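Local coordinates for invasion-associated protein (Mycobacterium tuberculosis, PDB 4LJ1) that is a non-catalytic NlpC/p60 domain protein that probably binds peptidoglycan in the mycobacterial cell wall, at residues S49-Y54 against L108-V113. Numbering follows the deposited sequence. Where two conformers were deposited one is given.
Sequences SGLIQY and LEVGDV
L108 meets the helix with its CG and CD2, each 4.0 Å from CD2 of L51, and the two leucine side chains cross at about a right angle. Both have CG anti to the backbone N (chi1 -175° for L108, 176° for L51), which carries each branched end toward the opposing segment. L108 also touches V114 and V116 of strand 114-118; V114 touches L51 too, so the three residues L51, L108 and V114 form one apolar patch. E109 reverses the direction. Its CB points away from the helix, and its carboxylate is held by a salt bridge to R120 and hydrogen bonds to S117 and Q115; toward L51 it offers little more than its carbonyl, with O 4.3 Å from CD2 of L51. V110 turns back to the helix, and its CG2 makes the closest approach, 3.8 Å to CD2 of L51 and 4.0 Å to CB of the same leucine. L51 therefore bridges two residues of one strand face, and no hydrogen bond crosses the contact. Beyond V110 the chain turns away at G111, leading into strand 114-118. The axes of helix 49-54 and strand 108-110 pass 8.6 Å apart at 141°, a spacing bridged mainly by apolar side chains. Such apolar packing of helix 48-57 against the antiparallel sheet is characteristic of the papain-like alpha/beta core of NlpC/P60 domains.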
loop_
_atom_site.group_PDB
_atom_site.type_symbol
_atom_site.label_atom_id
_atom_site.label_comp_id
_atom_site.label_asym_id
_atom_site.label_seq_id
_atom_site.Cartn_x
_atom_site.Cartn_y
_atom_site.Cartn_z
ATOM N N SER A 49 3.329 -4.030 3.534
ATOM C CA SER A 49 2.740 -3.286 4.645
ATOM C C SER A 49 3.614 -2.122 5.089
ATOM O O SER A 49 3.144 -1.017 5.379
ATOM C CB SER A 49 2.475 -4.241 5.818
ATOM O OG SER A 49 1.310 -4.981 5.474
ATOM N N GLY A 50 4.907 -2.382 5.180
ATOM C CA GLY A 50 5.848 -1.375 5.607
ATOM C C GLY A 50 5.862 -0.200 4.645
ATOM O O GLY A 50 5.926 0.958 5.067
ATOM N N LEU A 51 5.826 -0.482 3.342
ATOM C CA LEU A 51 5.839 0.586 2.348
ATOM C C LEU A 51 4.584 1.447 2.483
ATOM O O LEU A 51 4.663 2.684 2.424
ATOM C CB LEU A 51 5.927 -0.000 0.943
ATOM C CG LEU A 51 5.848 1.023 -0.191
ATOM C CD1 LEU A 51 7.066 1.971 -0.196
ATOM C CD2 LEU A 51 5.738 0.304 -1.537
ATOM N N ILE A 52 3.430 0.810 2.608
ATOM C CA ILE A 52 2.167 1.552 2.736
ATOM C C ILE A 52 2.153 2.391 4.003
ATOM O O ILE A 52 1.718 3.544 3.987
ATOM C CB ILE A 52 0.950 0.580 2.687
ATOM C CG1 ILE A 52 0.791 -0.074 1.343
ATOM C CG2 ILE A 52 -0.325 1.256 3.113
ATOM C CD1 ILE A 52 0.849 0.853 0.193
ATOM N N GLN A 53 2.644 1.837 5.103
ATOM C CA GLN A 53 2.747 2.637 6.347
ATOM C C GLN A 53 3.636 3.858 6.151
ATOM O O GLN A 53 3.286 4.952 6.573
ATOM C CB GLN A 53 3.294 1.812 7.506
ATOM C CG GLN A 53 2.350 0.784 8.091
ATOM C CD GLN A 53 2.932 0.127 9.329
ATOM O OE1 GLN A 53 4.150 -0.017 9.448
ATOM N NE2 GLN A 53 2.076 -0.246 10.285
ATOM N N TYR A 54 4.776 3.659 5.506
ATOM C CA TYR A 54 5.679 4.778 5.260
ATOM C C TYR A 54 4.985 5.861 4.437
ATOM O O TYR A 54 5.024 7.054 4.756
ATOM C CB TYR A 54 6.946 4.293 4.531
ATOM C CG TYR A 54 7.888 5.431 4.195
ATOM C CD1 TYR A 54 8.566 6.107 5.200
ATOM C CD2 TYR A 54 8.025 5.898 2.875
ATOM C CE1 TYR A 54 9.384 7.185 4.906
ATOM C CE2 TYR A 54 8.831 6.992 2.572
ATOM C CZ TYR A 54 9.518 7.618 3.596
ATOM O OH TYR A 54 10.326 8.708 3.326
ATOM N N LEU A 108 1.815 0.986 -7.029
ATOM C CA LEU A 108 3.117 0.885 -6.386
ATOM C C LEU A 108 3.053 -0.329 -5.448
ATOM O O LEU A 108 2.213 -0.376 -4.556
ATOM C CB LEU A 108 3.416 2.162 -5.591
ATOM C CG LEU A 108 4.801 2.221 -4.964
ATOM C CD1 LEU A 108 5.887 2.355 -6.010
ATOM C CD2 LEU A 108 4.880 3.351 -3.936
ATOM N N GLU A 109 3.938 -1.289 -5.692
ATOM C CA GLU A 109 3.971 -2.529 -4.961
ATOM C C GLU A 109 5.385 -2.865 -4.527
ATOM O O GLU A 109 6.346 -2.221 -4.933
ATOM C CB GLU A 109 3.424 -3.675 -5.823
ATOM C CG GLU A 109 4.290 -3.962 -7.028
ATOM C CD GLU A 109 3.933 -5.249 -7.705
ATOM O OE1 GLU A 109 3.164 -6.049 -7.129
ATOM O OE2 GLU A 109 4.500 -5.506 -8.762
ATOM N N VAL A 110 5.516 -3.904 -3.719
ATOM C CA VAL A 110 6.823 -4.477 -3.431
ATOM C C VAL A 110 6.887 -5.836 -4.095
ATOM O O VAL A 110 6.167 -6.751 -3.717
ATOM C CB VAL A 110 7.123 -4.581 -1.924
ATOM C CG1 VAL A 110 8.569 -5.014 -1.732
ATOM C CG2 VAL A 110 6.867 -3.260 -1.228
ATOM N N GLY A 111 7.704 -5.928 -5.138
ATOM C CA GLY A 111 8.086 -7.200 -5.751
ATOM C C GLY A 111 9.421 -7.616 -5.180
ATOM O O GLY A 111 9.580 -7.649 -3.975
ATOM N N ASP A 112 10.409 -7.892 -6.025
ATOM C CA ASP A 112 11.768 -8.043 -5.511
ATOM C C ASP A 112 12.320 -6.708 -4.975
ATOM O O ASP A 112 13.188 -6.693 -4.102
ATOM C CB ASP A 112 12.723 -8.567 -6.580
ATOM C CG ASP A 112 12.410 -9.983 -7.001
ATOM O OD1 ASP A 112 11.725 -10.704 -6.250
ATOM O OD2 ASP A 112 12.858 -10.372 -8.089
ATOM N N VAL A 113 11.808 -5.609 -5.531
ATOM C CA VAL A 113 12.051 -4.239 -5.091
ATOM C C VAL A 113 10.726 -3.478 -5.111
ATOM O O VAL A 113 9.742 -3.913 -5.733
ATOM C CB VAL A 113 13.112 -3.517 -5.995
ATOM C CG1 VAL A 113 14.445 -4.242 -5.940
ATOM C CG2 VAL A 113 12.629 -3.345 -7.434
#